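Local coordinates for protein citrinin polyketide synthase (Monascus purpureus, PDB 5MPT) that builds the polyketide precursor of the mycotoxin citrinin as a non-reducing synthase, the piece here being its C-methylation (CMeT) domain with bound S-adenosyl-L-homocysteine, at residues V265-P270 with R299-I304; S278-L283 with I304-G309; N293-T298 with L354-Y359; L311-M316 with R376-L381. All blocks are in the same frame, centred on the assembly; numbering follows the deposited sequence.

Contact 1: V265-P270 with R299-I304; sequences VNIESP and RNIHRI. With SAH (S-adenosyl-L-homocysteine), chain B.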
loop_
_atom_site.group_PDB
_atom_site.type_symbol
_atom_site.label_atom_id
_atom_site.label_comp_id
_atom_site.label_asym_id
_atom_site.label_seq_id
_atom_site.Cartn_x
_atom_site.Cartn_y
_atom_site.Cartn_z
ATOM N N VAL A 265 10.691 14.438 -4.099
ATOM C CA VAL A 265 9.606 15.302 -3.645
ATOM C C VAL A 265 9.020 14.711 -2.375
ATOM O O VAL A 265 8.692 13.521 -2.328
ATOM C CB VAL A 265 8.501 15.476 -4.702
ATOM C CG1 VAL A 265 7.310 16.249 -4.110
ATOM C CG2 VAL A 265 9.055 16.158 -5.924
ATOM N N ASN A 266 8.872 15.541 -1.356
ATOM C CA ASN A 266 8.274 15.138 -0.090
ATOM C C ASN A 266 6.826 15.603 -0.064
ATOM O O ASN A 266 6.555 16.809 -0.178
ATOM C CB ASN A 266 9.064 15.747 1.066
ATOM C CG ASN A 266 8.574 15.299 2.424
ATOM O OD1 ASN A 266 7.461 14.822 2.593
ATOM N ND2 ASN A 266 9.406 15.544 3.432
ATOM N N ILE A 267 5.906 14.636 -0.023
ATOM C CA ILE A 267 4.468 14.885 0.042
ATOM C C ILE A 267 4.107 15.868 1.134
ATOM O O ILE A 267 3.149 16.641 0.977
ATOM C CB ILE A 267 3.722 13.556 0.245
ATOM C CG1 ILE A 267 3.971 12.641 -0.951
ATOM C CG2 ILE A 267 2.223 13.783 0.517
ATOM C CD1 ILE A 267 3.636 11.165 -0.722
ATOM N N GLU A 268 4.856 15.863 2.257
ATOM C CA GLU A 268 4.514 16.711 3.399
ATOM C C GLU A 268 4.950 18.154 3.208
ATOM O O GLU A 268 4.464 19.029 3.936
ATOM C CB GLU A 268 5.154 16.178 4.693
ATOM C CG GLU A 268 4.628 14.815 5.073
ATOM C CD GLU A 268 4.995 14.373 6.480
ATOM O OE1 GLU A 268 5.522 15.210 7.262
ATOM O OE2 GLU A 268 4.753 13.192 6.801
ATOM N N SER A 269 5.865 18.417 2.260
ATOM C CA SER A 269 6.403 19.767 2.073
ATOM C C SER A 269 5.452 20.669 1.289
ATOM O O SER A 269 4.765 20.232 0.385
ATOM C CB SER A 269 7.722 19.714 1.318
ATOM O OG SER A 269 8.708 19.026 2.057
ATOM N N PRO A 270 5.429 21.960 1.592
ATOM C CA PRO A 270 4.761 22.892 0.701
ATOM C C PRO A 270 5.391 22.837 -0.676
ATOM O O PRO A 270 6.613 22.648 -0.814
ATOM C CB PRO A 270 4.992 24.247 1.382
ATOM C CG PRO A 270 6.188 24.025 2.219
ATOM C CD PRO A 270 6.098 22.659 2.704
ATOM N N ARG A 299 -3.720 18.632 1.064
ATOM C CA ARG A 299 -3.745 20.049 0.717
ATOM C C ARG A 299 -2.537 20.412 -0.139
ATOM O O ARG A 299 -2.664 21.111 -1.155
ATOM C CB ARG A 299 -3.791 20.902 1.984
ATOM C CG ARG A 299 -3.997 22.396 1.702
ATOM C CD ARG A 299 -4.176 23.199 2.972
ATOM N NE ARG A 299 -5.490 23.011 3.592
ATOM C CZ ARG A 299 -5.711 22.388 4.748
ATOM N NH1 ARG A 299 -4.711 21.867 5.453
ATOM N NH2 ARG A 299 -6.951 22.289 5.210
ATOM N N ASN A 300 -1.353 19.944 0.256
ATOM C CA ASN A 300 -0.164 20.145 -0.560
ATOM C C ASN A 300 -0.387 19.629 -1.976
ATOM O O ASN A 300 -0.080 20.310 -2.957
ATOM C CB ASN A 300 1.042 19.447 0.065
ATOM C CG ASN A 300 1.470 20.054 1.387
ATOM O OD1 ASN A 300 1.196 21.218 1.680
ATOM N ND2 ASN A 300 2.176 19.272 2.174
ATOM N N ILE A 301 -0.907 18.401 -2.091
ATOM C CA ILE A 301 -1.183 17.820 -3.396
ATOM C C ILE A 301 -2.160 18.694 -4.163
ATOM O O ILE A 301 -1.990 18.943 -5.365
ATOM C CB ILE A 301 -1.697 16.383 -3.202
ATOM C CG1 ILE A 301 -0.528 15.531 -2.670
ATOM C CG2 ILE A 301 -2.340 15.905 -4.472
ATOM C CD1 ILE A 301 -0.925 14.138 -2.188
ATOM N N HIS A 302 -3.208 19.172 -3.490
ATOM C CA HIS A 302 -4.184 20.022 -4.162
ATOM C C HIS A 302 -3.521 21.209 -4.840
ATOM O O HIS A 302 -3.863 21.564 -5.969
ATOM C CB HIS A 302 -5.233 20.514 -3.166
ATOM C CG HIS A 302 -6.413 21.151 -3.812
ATOM N ND1 HIS A 302 -6.485 22.502 -4.068
ATOM C CD2 HIS A 302 -7.575 20.623 -4.255
ATOM C CE1 HIS A 302 -7.641 22.775 -4.650
ATOM N NE2 HIS A 302 -8.318 21.646 -4.794
ATOM N N ARG A 303 -2.552 21.826 -4.171
ATOM C CA ARG A 303 -1.967 23.060 -4.682
ATOM C C ARG A 303 -1.094 22.800 -5.899
ATOM O O ARG A 303 -0.898 23.699 -6.717
ATOM C CB ARG A 303 -1.167 23.721 -3.551
ATOM C CG ARG A 303 -0.573 25.113 -3.878
ATOM C CD ARG A 303 -1.620 26.128 -4.347
ATOM N NE ARG A 303 -2.632 26.411 -3.324
ATOM C CZ ARG A 303 -2.807 27.584 -2.720
ATOM N NH1 ARG A 303 -2.053 28.633 -3.026
ATOM N NH2 ARG A 303 -3.759 27.710 -1.805
ATOM N N ILE A 304 -0.587 21.577 -6.039
ATOM C CA ILE A 304 0.205 21.188 -7.200
ATOM C C ILE A 304 -0.680 20.881 -8.401
ATOM O O ILE A 304 -0.203 20.917 -9.541
ATOM C CB ILE A 304 1.082 19.981 -6.815
ATOM C CG1 ILE A 304 2.098 20.408 -5.734
ATOM C CG2 ILE A 304 1.839 19.413 -7.997
ATOM C CD1 ILE A 304 2.771 19.233 -5.012
HETATM N N SAH B . 4.316 3.315 -4.716
HETATM C CA SAH B . 5.250 2.408 -3.985
HETATM C CB SAH B . 4.644 1.416 -2.999
HETATM C CG SAH B . 4.177 2.023 -1.688
HETATM S SD SAH B . 5.654 2.177 -0.626
HETATM C C SAH B . 6.039 1.597 -5.051
HETATM O O SAH B . 7.223 1.232 -4.606
HETATM O OXT SAH B . 5.607 1.299 -6.137
HETATM C "C5'" SAH B . 5.531 3.882 -0.025
HETATM C "C4'" SAH B . 6.466 4.762 -0.831
HETATM O "O4'" SAH B . 6.205 6.108 -0.379
HETATM C "C3'" SAH B . 7.963 4.505 -0.613
HETATM O "O3'" SAH B . 8.582 4.536 -1.895
HETATM C "C2'" SAH B . 8.401 5.680 0.278
HETATM O "O2'" SAH B . 9.747 6.083 0.032
HETATM C "C1'" SAH B . 7.430 6.765 -0.171
HETATM N N9 SAH B . 7.198 7.848 0.776
HETATM C C8 SAH B . 7.054 7.768 2.136
HETATM N N7 SAH B . 6.902 8.927 2.730
HETATM C C5 SAH B . 6.957 9.840 1.684
HETATM C C6 SAH B . 6.867 11.245 1.642
HETATM N N6 SAH B . 6.734 12.020 2.725
HETATM N N1 SAH B . 6.956 11.838 0.436
HETATM C C2 SAH B . 7.122 11.079 -0.651
HETATM N N3 SAH B . 7.217 9.752 -0.741
HETATM C C4 SAH B . 7.131 9.186 0.474
#

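Contact 2: S278-L283 with I304-G309; sequences SQHIIL and ILRPDG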
loop_
_atom_site.group_PDB
_atom_site.type_symbol
_atom_site.label_atom_id
_atom_site.label_comp_id
_atom_site.label_asym_id
_atom_site.label_seq_id
_atom_site.Cartn_x
_atom_site.Cartn_y
_atom_site.Cartn_z
ATOM N N SER A 278 0.541 22.955 -11.567
ATOM C CA SER A 278 1.320 22.529 -12.712
ATOM C C SER A 278 0.846 21.228 -13.319
ATOM O O SER A 278 1.029 21.029 -14.522
ATOM C CB SER A 278 2.795 22.384 -12.350
ATOM O OG SER A 278 2.981 21.417 -11.340
ATOM N N GLN A 279 0.222 20.352 -12.540
ATOM C CA GLN A 279 -0.056 19.001 -12.983
ATOM C C GLN A 279 -1.538 18.737 -13.258
ATOM O O GLN A 279 -2.414 19.196 -12.511
ATOM C CB GLN A 279 0.422 17.992 -11.919
ATOM C CG GLN A 279 1.830 18.103 -11.512
ATOM C CD GLN A 279 2.819 17.954 -12.652
ATOM O OE1 GLN A 279 2.810 16.994 -13.403
ATOM N NE2 GLN A 279 3.686 18.943 -12.777
ATOM N N HIS A 280 -1.812 17.974 -14.327
ATOM C CA HIS A 280 -3.162 17.474 -14.612
ATOM C C HIS A 280 -3.555 16.332 -13.695
ATOM O O HIS A 280 -4.712 16.247 -13.261
ATOM C CB HIS A 280 -3.267 16.965 -16.054
ATOM C CG HIS A 280 -3.127 18.040 -17.077
ATOM N ND1 HIS A 280 -1.912 18.372 -17.637
ATOM C CD2 HIS A 280 -4.045 18.853 -17.648
ATOM C CE1 HIS A 280 -2.090 19.347 -18.513
ATOM N NE2 HIS A 280 -3.371 19.661 -18.524
ATOM N N ILE A 281 -2.601 15.464 -13.381
ATOM C CA ILE A 281 -2.837 14.204 -12.685
ATOM C C ILE A 281 -1.735 13.981 -11.676
ATOM O O ILE A 281 -0.546 14.051 -12.014
ATOM C CB ILE A 281 -2.877 13.021 -13.671
ATOM C CG1 ILE A 281 -3.892 13.281 -14.758
ATOM C CG2 ILE A 281 -3.156 11.729 -12.947
ATOM C CD1 ILE A 281 -3.851 12.206 -15.849
ATOM N N ILE A 282 -2.117 13.699 -10.438
ATOM C CA ILE A 282 -1.191 13.169 -9.455
ATOM C C ILE A 282 -1.599 11.740 -9.133
ATOM O O ILE A 282 -2.735 11.479 -8.727
ATOM C CB ILE A 282 -1.123 14.037 -8.198
ATOM C CG1 ILE A 282 -0.448 15.339 -8.597
ATOM C CG2 ILE A 282 -0.314 13.336 -7.067
ATOM C CD1 ILE A 282 -0.476 16.378 -7.574
ATOM N N LEU A 283 -0.674 10.832 -9.382
ATOM C CA LEU A 283 -0.756 9.423 -9.020
ATOM C C LEU A 283 -0.039 9.200 -7.697
ATOM O O LEU A 283 1.035 9.754 -7.496
ATOM C CB LEU A 283 -0.108 8.578 -10.115
ATOM C CG LEU A 283 -0.746 8.634 -11.505
ATOM C CD1 LEU A 283 -0.048 7.670 -12.452
ATOM C CD2 LEU A 283 -2.229 8.347 -11.446
ATOM N N ILE A 304 -0.587 21.577 -6.039
ATOM C CA ILE A 304 0.205 21.188 -7.200
ATOM C C ILE A 304 -0.680 20.881 -8.401
ATOM O O ILE A 304 -0.203 20.917 -9.541
ATOM C CB ILE A 304 1.082 19.981 -6.815
ATOM C CG1 ILE A 304 2.098 20.408 -5.734
ATOM C CG2 ILE A 304 1.839 19.413 -7.997
ATOM C CD1 ILE A 304 2.771 19.233 -5.012
ATOM N N LEU A 305 -1.962 20.636 -8.177
ATOM C CA LEU A 305 -2.869 20.325 -9.280
ATOM C C LEU A 305 -3.300 21.593 -9.980
ATOM O O LEU A 305 -3.593 22.612 -9.342
ATOM C CB LEU A 305 -4.122 19.603 -8.794
ATOM C CG LEU A 305 -3.891 18.173 -8.307
ATOM C CD1 LEU A 305 -5.152 17.560 -7.731
ATOM C CD2 LEU A 305 -3.373 17.300 -9.442
ATOM N N ARG A 306 -3.344 21.518 -11.305
ATOM C CA ARG A 306 -4.121 22.480 -12.064
ATOM C C ARG A 306 -5.581 22.437 -11.603
ATOM O O ARG A 306 -6.052 21.403 -11.123
ATOM C CB ARG A 306 -4.055 22.157 -13.553
ATOM C CG ARG A 306 -2.675 22.207 -14.173
ATOM C CD ARG A 306 -2.670 21.435 -15.470
ATOM N NE ARG A 306 -3.767 21.843 -16.355
ATOM C CZ ARG A 306 -3.654 22.775 -17.310
ATOM N NH1 ARG A 306 -2.488 23.338 -17.522
ATOM N NH2 ARG A 306 -4.691 23.102 -18.094
ATOM N N PRO A 307 -6.323 23.542 -11.767
ATOM C CA PRO A 307 -7.756 23.543 -11.417
ATOM C C PRO A 307 -8.554 22.479 -12.130
ATOM O O PRO A 307 -9.570 22.023 -11.591
ATOM C CB PRO A 307 -8.216 24.948 -11.855
ATOM C CG PRO A 307 -7.041 25.749 -11.781
ATOM C CD PRO A 307 -5.863 24.891 -12.119
ATOM N N ASP A 308 -8.146 22.084 -13.331
ATOM C CA ASP A 308 -8.851 21.052 -14.073
ATOM C C ASP A 308 -8.318 19.648 -13.785
ATOM O O ASP A 308 -8.771 18.690 -14.416
ATOM C CB ASP A 308 -8.816 21.344 -15.586
ATOM C CG ASP A 308 -7.405 21.363 -16.167
ATOM O OD1 ASP A 308 -6.481 20.944 -15.487
ATOM O OD2 ASP A 308 -7.188 21.802 -17.317
ATOM N N GLY A 309 -7.420 19.499 -12.807
ATOM C CA GLY A 309 -6.756 18.235 -12.559
ATOM C C GLY A 309 -7.402 17.393 -11.471
ATOM O O GLY A 309 -8.417 17.743 -10.867
HETATM O O HOH W 1 0.306 22.938 -16.283
#

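Contact 3: N293-T298 with L354-Y359; sequences NLEIST and LTSVGY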
loop_
_atom_site.group_PDB
_atom_site.type_symbol
_atom_site.label_atom_id
_atom_site.label_comp_id
_atom_site.label_asym_id
_atom_site.label_seq_id
_atom_site.Cartn_x
_atom_site.Cartn_y
_atom_site.Cartn_z
ATOM N N ASN A 293 0.091 13.711 8.474
ATOM C CA ASN A 293 -1.168 14.440 8.600
ATOM C C ASN A 293 -1.813 14.469 7.227
ATOM O O ASN A 293 -1.248 15.028 6.286
ATOM C CB ASN A 293 -0.933 15.860 9.151
ATOM C CG ASN A 293 -2.230 16.674 9.269
ATOM O OD1 ASN A 293 -2.979 16.840 8.295
ATOM N ND2 ASN A 293 -2.486 17.203 10.466
ATOM N N LEU A 294 -2.956 13.790 7.095
ATOM C CA LEU A 294 -3.549 13.618 5.777
ATOM C C LEU A 294 -4.076 14.930 5.222
ATOM O O LEU A 294 -4.013 15.161 4.007
ATOM C CB LEU A 294 -4.658 12.573 5.840
ATOM C CG LEU A 294 -4.189 11.160 6.163
ATOM C CD1 LEU A 294 -5.357 10.196 6.052
ATOM C CD2 LEU A 294 -3.030 10.678 5.259
ATOM N N GLU A 295 -4.613 15.795 6.085
ATOM C CA GLU A 295 -5.050 17.124 5.637
ATOM C C GLU A 295 -3.903 17.912 5.020
ATOM O O GLU A 295 -4.034 18.497 3.930
ATOM C CB GLU A 295 -5.630 17.912 6.805
ATOM C CG GLU A 295 -7.021 17.489 7.230
ATOM C CD GLU A 295 -7.638 18.447 8.232
ATOM O OE1 GLU A 295 -7.193 19.616 8.290
ATOM O OE2 GLU A 295 -8.565 18.022 8.957
ATOM N N ILE A 296 -2.780 17.974 5.722
ATOM C CA ILE A 296 -1.627 18.710 5.211
ATOM C C ILE A 296 -1.147 18.097 3.905
ATOM O O ILE A 296 -0.889 18.809 2.925
ATOM C CB ILE A 296 -0.511 18.751 6.280
ATOM C CG1 ILE A 296 -0.963 19.596 7.464
ATOM C CG2 ILE A 296 0.802 19.242 5.698
ATOM C CD1 ILE A 296 0.010 19.558 8.642
ATOM N N SER A 297 -1.040 16.763 3.857
ATOM C CA SER A 297 -0.518 16.133 2.652
ATOM C C SER A 297 -1.450 16.348 1.457
ATOM O O SER A 297 -0.993 16.660 0.354
ATOM C CB SER A 297 -0.299 14.654 2.881
ATOM O OG SER A 297 0.727 14.490 3.825
ATOM N N THR A 298 -2.756 16.155 1.646
ATOM C CA THR A 298 -3.650 16.246 0.513
ATOM C C THR A 298 -3.853 17.704 0.120
ATOM O O THR A 298 -4.114 17.992 -1.047
ATOM C CB THR A 298 -4.991 15.534 0.793
ATOM O OG1 THR A 298 -5.650 16.149 1.898
ATOM C CG2 THR A 298 -4.813 13.992 1.061
ATOM N N LEU A 354 -10.267 14.919 2.047
ATOM C CA LEU A 354 -10.141 15.516 0.723
ATOM C C LEU A 354 -11.117 16.666 0.545
ATOM O O LEU A 354 -10.746 17.736 0.056
ATOM C CB LEU A 354 -10.363 14.443 -0.333
ATOM C CG LEU A 354 -9.244 13.424 -0.424
ATOM C CD1 LEU A 354 -9.728 12.169 -1.130
ATOM C CD2 LEU A 354 -8.069 14.022 -1.166
ATOM N N THR A 355 -12.358 16.480 0.986
ATOM C CA THR A 355 -13.349 17.539 0.868
ATOM C C THR A 355 -12.957 18.746 1.712
ATOM O O THR A 355 -13.113 19.898 1.285
ATOM C CB THR A 355 -14.708 17.000 1.300
ATOM O OG1 THR A 355 -15.094 15.946 0.416
ATOM C CG2 THR A 355 -15.764 18.075 1.271
ATOM N N SER A 356 -12.441 18.499 2.914
ATOM C CA SER A 356 -12.133 19.582 3.833
ATOM C C SER A 356 -10.990 20.464 3.348
ATOM O O SER A 356 -10.901 21.615 3.782
ATOM C CB SER A 356 -11.807 19.001 5.215
ATOM O OG SER A 356 -10.572 18.303 5.210
ATOM N N VAL A 357 -10.116 19.971 2.466
ATOM C CA VAL A 357 -8.986 20.762 1.986
ATOM C C VAL A 357 -9.227 21.342 0.592
ATOM O O VAL A 357 -8.325 21.969 0.032
ATOM C CB VAL A 357 -7.677 19.960 2.025
ATOM C CG1 VAL A 357 -7.466 19.405 3.437
ATOM C CG2 VAL A 357 -7.643 18.841 0.989
ATOM N N GLY A 358 -10.409 21.148 0.014
ATOM C CA GLY A 358 -10.763 21.845 -1.217
ATOM C C GLY A 358 -10.989 20.976 -2.430
ATOM O O GLY A 358 -11.252 21.529 -3.504
ATOM N N TYR A 359 -10.898 19.651 -2.368
ATOM C CA TYR A 359 -11.229 18.850 -3.539
ATOM C C TYR A 359 -12.736 18.876 -3.760
ATOM O O TYR A 359 -13.513 18.859 -2.804
ATOM C CB TYR A 359 -10.730 17.421 -3.355
ATOM C CG TYR A 359 -9.214 17.241 -3.342
ATOM C CD1 TYR A 359 -8.474 17.411 -2.172
ATOM C CD2 TYR A 359 -8.527 16.955 -4.515
ATOM C CE1 TYR A 359 -7.083 17.237 -2.169
ATOM C CE2 TYR A 359 -7.163 16.778 -4.523
ATOM C CZ TYR A 359 -6.444 16.938 -3.353
ATOM O OH TYR A 359 -5.084 16.763 -3.370
#

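Contact 4: L311-M316 with R376-L381; sequences LLLLEM and RLIIAL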
loop_
_atom_site.group_PDB
_atom_site.type_symbol
_atom_site.label_atom_id
_atom_site.label_comp_id
_atom_site.label_asym_id
_atom_site.label_seq_id
_atom_site.Cartn_x
_atom_site.Cartn_y
_atom_site.Cartn_z
ATOM N N LEU A 311 -6.397 14.091 -8.356
ATOM C CA LEU A 311 -5.602 13.108 -7.648
ATOM C C LEU A 311 -6.216 11.725 -7.825
ATOM O O LEU A 311 -7.416 11.550 -7.610
ATOM C CB LEU A 311 -5.546 13.470 -6.168
ATOM C CG LEU A 311 -4.984 12.423 -5.178
ATOM C CD1 LEU A 311 -3.532 12.149 -5.485
ATOM C CD2 LEU A 311 -5.150 12.957 -3.783
ATOM N N LEU A 312 -5.371 10.746 -8.119
ATOM C CA LEU A 312 -5.760 9.339 -8.142
ATOM C C LEU A 312 -4.930 8.619 -7.093
ATOM O O LEU A 312 -3.756 8.314 -7.320
ATOM C CB LEU A 312 -5.571 8.725 -9.522
ATOM C CG LEU A 312 -6.150 7.319 -9.625
ATOM C CD1 LEU A 312 -7.657 7.312 -9.496
ATOM C CD2 LEU A 312 -5.799 6.736 -10.969
ATOM N N LEU A 313 -5.557 8.362 -5.957
ATOM C CA LEU A 313 -4.966 7.521 -4.926
ATOM C C LEU A 313 -5.196 6.045 -5.223
ATOM O O LEU A 313 -6.260 5.633 -5.713
ATOM C CB LEU A 313 -5.574 7.837 -3.565
ATOM C CG LEU A 313 -5.339 9.216 -2.994
ATOM C CD1 LEU A 313 -6.322 9.471 -1.873
ATOM C CD2 LEU A 313 -3.908 9.324 -2.461
ATOM N N LEU A 314 -4.186 5.243 -4.932
ATOM C CA LEU A 314 -4.354 3.802 -4.797
ATOM C C LEU A 314 -3.989 3.529 -3.355
ATOM O O LEU A 314 -2.817 3.650 -2.991
ATOM C CB LEU A 314 -3.462 3.023 -5.762
ATOM C CG LEU A 314 -3.863 1.558 -5.990
ATOM C CD1 LEU A 314 -3.062 0.954 -7.132
ATOM C CD2 LEU A 314 -3.694 0.712 -4.748
ATOM N N GLU A 315 -4.992 3.255 -2.524
ATOM C CA GLU A 315 -4.790 3.130 -1.089
ATOM C C GLU A 315 -5.407 1.862 -0.553
ATOM O O GLU A 315 -6.525 1.487 -0.924
ATOM C CB GLU A 315 -5.396 4.324 -0.340
ATOM C CG GLU A 315 -4.509 5.519 -0.328
ATOM C CD GLU A 315 -3.383 5.382 0.668
ATOM O OE1 GLU A 315 -3.469 4.503 1.568
ATOM O OE2 GLU A 315 -2.400 6.134 0.535
ATOM N N MET A 316 -4.666 1.208 0.334
ATOM C CA MET A 316 -5.201 0.089 1.082
ATOM C C MET A 316 -6.186 0.622 2.114
ATOM O O MET A 316 -5.813 1.393 3.001
ATOM C CB MET A 316 -4.066 -0.671 1.747
ATOM C CG MET A 316 -4.551 -1.936 2.398
ATOM S SD MET A 316 -3.237 -3.082 2.843
ATOM C CE MET A 316 -3.102 -4.066 1.340
ATOM N N ARG A 376 -8.552 0.438 -2.872
ATOM C CA ARG A 376 -9.394 1.202 -3.760
ATOM C C ARG A 376 -8.543 2.180 -4.539
ATOM O O ARG A 376 -7.541 2.700 -4.034
ATOM C CB ARG A 376 -10.460 1.968 -2.999
ATOM C CG ARG A 376 -11.391 1.102 -2.230
ATOM C CD ARG A 376 -12.556 1.885 -1.705
ATOM N NE ARG A 376 -13.231 1.136 -0.671
ATOM C CZ ARG A 376 -14.212 0.260 -0.871
ATOM N NH1 ARG A 376 -14.693 0.019 -2.102
ATOM N NH2 ARG A 376 -14.710 -0.392 0.184
ATOM N N LEU A 377 -8.965 2.456 -5.777
ATOM C CA LEU A 377 -8.627 3.722 -6.397
ATOM C C LEU A 377 -9.598 4.772 -5.878
ATOM O O LEU A 377 -10.816 4.573 -5.876
ATOM C CB LEU A 377 -8.694 3.665 -7.917
ATOM C CG LEU A 377 -7.776 2.703 -8.674
ATOM C CD1 LEU A 377 -8.123 2.703 -10.175
ATOM C CD2 LEU A 377 -6.335 3.052 -8.419
ATOM N N ILE A 378 -9.054 5.882 -5.431
ATOM C CA ILE A 378 -9.822 6.994 -4.887
ATOM C C ILE A 378 -9.428 8.191 -5.724
ATOM O O ILE A 378 -8.252 8.584 -5.760
ATOM C CB ILE A 378 -9.542 7.247 -3.393
ATOM C CG1 ILE A 378 -9.775 5.988 -2.563
ATOM C CG2 ILE A 378 -10.423 8.372 -2.856
ATOM C CD1 ILE A 378 -9.245 6.113 -1.123
ATOM N N ILE A 379 -10.380 8.711 -6.471
ATOM C CA ILE A 379 -10.138 9.875 -7.316
ATOM C C ILE A 379 -10.693 11.106 -6.627
ATOM O O ILE A 379 -11.759 11.054 -5.988
ATOM C CB ILE A 379 -10.744 9.670 -8.729
ATOM C CG1 ILE A 379 -10.249 10.773 -9.659
ATOM C CG2 ILE A 379 -12.293 9.649 -8.701
ATOM C CD1 ILE A 379 -10.587 10.493 -11.136
ATOM N N ALA A 380 -9.970 12.225 -6.760
ATOM C CA ALA A 380 -10.326 13.482 -6.110
ATOM C C ALA A 380 -10.026 14.629 -7.074
ATOM O O ALA A 380 -8.870 14.854 -7.448
ATOM C CB ALA A 380 -9.580 13.634 -4.795
ATOM N N LEU A 381 -11.072 15.297 -7.512
ATOM C CA LEU A 381 -10.941 16.390 -8.461
ATOM C C LEU A 381 -10.611 17.683 -7.732
ATOM O O LEU A 381 -11.177 17.990 -6.672
ATOM C CB LEU A 381 -12.229 16.551 -9.262
ATOM C CG LEU A 381 -12.437 15.601 -10.444
ATOM C CD1 LEU A 381 -12.407 14.170 -10.053
ATOM C CD2 LEU A 381 -13.760 15.944 -11.139
#

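Contact 1: V265-P270 with R299-I304
Asn300, on the helix ending at 304, lies against a type I turn running from Asn266 to Ser269; Asn300 CA lies 5.8 Å from Pro270 CA. Its side-chain nitrogen grips the turn: ND2 donates to Ile267 O at 3.0 Å, nearly straight at 164° and on an in-plane lone pair, while the bond from ND2 to Glu268 O (2.9 Å) is weak and bent. Asn300 CG, anti to its own carbonyl carbon (chi1 -67°), comes to 3.4 Å from Ser269 O, and the amide plane contains the bond to Ile267 O. In this Rossmann-like methyltransferase domain the turn follows strand 260-264 and holds the adenine of S-adenosyl-L-homocysteine. Ile267 N donates to the ligand's N1 (3.0 Å), and Asn266 OD1 accepts from its N6 (2.9 Å). The same OD1 takes Glu268 N in an Asx turn, at 2.8 Å, from above its carbonyl plane. Ile267 serves both neighbours: CG1 and CD1 lie against the adenine at C2 and N1, whereas CG2 touches Ile301 CD1 at 4.2 Å, these two isoleucines side by side and pointing the same way.

Contact 2: S278-L283 with I304-G309
Gln279 and Leu305 form a parallel bridge with CA atoms 4.8 Å apart, just where the chain leaves the helix ending at Ile304. Ile304 O accepts two backbone bonds, from Gln279 N nearly in line with the carbonyl (3.1 Å) and from Ser278 N above its plane; Arg306 N returns one to Gln279 O. The side chains of Arg306 and His280 run alongside each other. Arg306 CD sits 3.5 Å from the centroid of the His280 ring, 6° off its normal, a CH-pi contact, and NE follows over the rim of that face, guanidinium and ring planes 23° apart. In a two-pronged salt bridge, Asp308 OD1 and OD2 take NE and NH2 of Arg306 side-on, which fixes the rotation of the guanidinium, while a water joins its NH1 to Ser278 O. His280 NE2 itself bonds to Ser10 O. Strand 279-285 belongs to the mixed sheet of the methyltransferase domain, and helix 294-304 and the type I turn (Arg306 to Gly309) form a beta-alpha-beta crossover to its parallel neighbour, strand 309-316. Within this unit, Ile282 CD1 meets Leu305 CD2 at 3.6 Å and, crossing at about a right angle, Ile304 CG2 at 3.8 Å.

Contact 3: N293-T298 with L354-Y359
Thr298 meets Tyr359 and Leu354 where the N-terminal half of helix 294-304 packs against the end of helix 347-356, which closes in a Schellman motif at Gly358; both helices belong to the methyltransferase domain. The tight part centres on Thr298. Its CB and CG2 each lie 3.9 Å from Leu354 CD2, the two side chains crossing at about a right angle, and that same CD2 covers one face of the Tyr359 ring near its rim. Val357 CG2 comes to 3.5 Å from Thr298 OG1, and Val357 CG1 to 3.6 Å from Glu295 O. Thr298 OG1, set between the backbone N and the carbonyl carbon (chi1 61°), donates to Leu294 O. Leu294 O also accepts from Thr298 N, on the other face of its plane. Toward solvent the packing thins: Glu295 CG only grazes Ser356 OG at 4.2 Å, and Glu295 CB stays 4.1 Å from Val357 CG1. Ser356 OG instead bonds to Ile353 O within its own helix. At the buried end, Tyr359 OH donates to Thr298 O at 2.8 Å, in the carbonyl plane and on a lone pair.

Contact 4: L311-M316 with R376-L381
Leu313 and Ile378 face each other in a hydrogen-bonded antiparallel pair, crossing obliquely with their CB atoms 4.0 Å apart. Leu311 with Ala380 and Glu315 with Arg376 point to the same face, against helix 347-356 and Tyr359; Trp350 touches Leu313, Ile378 and Glu315. All three pairs carry reciprocal backbone bonds, the shortest being Leu311 N to Ala380 O and Leu313 N to Ile378 O, both 2.7 Å. On the face of Leu312, Leu314, Leu377 and Ile379 the non-hydrogen-bonded pairs alternate with them. Leu314 CG lies 3.8 Å from Leu377 CD2 in one of two conformers, a doubtful contact. Leu312 CD1, bent away from the extended position (chi2 66°), touches Ile379 CB at 4.0 Å and Leu377 CB at 4.1 Å. Glu315 and Arg376 pair through their backbones but their polar ends diverge: Glu315 OE1 to His289 ND1, Arg376 NH1 and NH2 to Thr365 O and Asn373 OD1. Glu315 and His289 are active-site residues, so the strand end presents a catalytic carboxylate. The axes of 311-316 and 376-381 make 156° between their N-to-C directions, and strand 375-381 is the one antiparallel member, between 309-316 and 361-364, of the seven-stranded 3-2-1-4-5-7-6 sheet of Rossmann-like class I methyltransferases.

How the contacts relate
Helix 294-304 ties contacts 1, 2 and 3 together, giving successive residues to contact 3, contact 1 and contact 2, with Ile304 shared by the last two. Contacts 1 and 3 touch where Tyr359 OH comes to 3.1 Å from Ile301 CG2. Contacts 1 and 2 also touch directly, Ile301 CG2 lying 3.6 Å from Ile282 CD1. Contact 4 extends the sheet from contact 2, with Ile282 O 2.8 Å from Leu312 N. Tyr359 bridges contacts 3 and 4, its CD2 3.5 Å from Ala380 CB. Contact 1 binds the ligand itself; in contact 4 the Glu315 side chain is about 3 Å from that of His289. The Ile267 and Thr298 side chains each lie about 8 Å from that of Glu315.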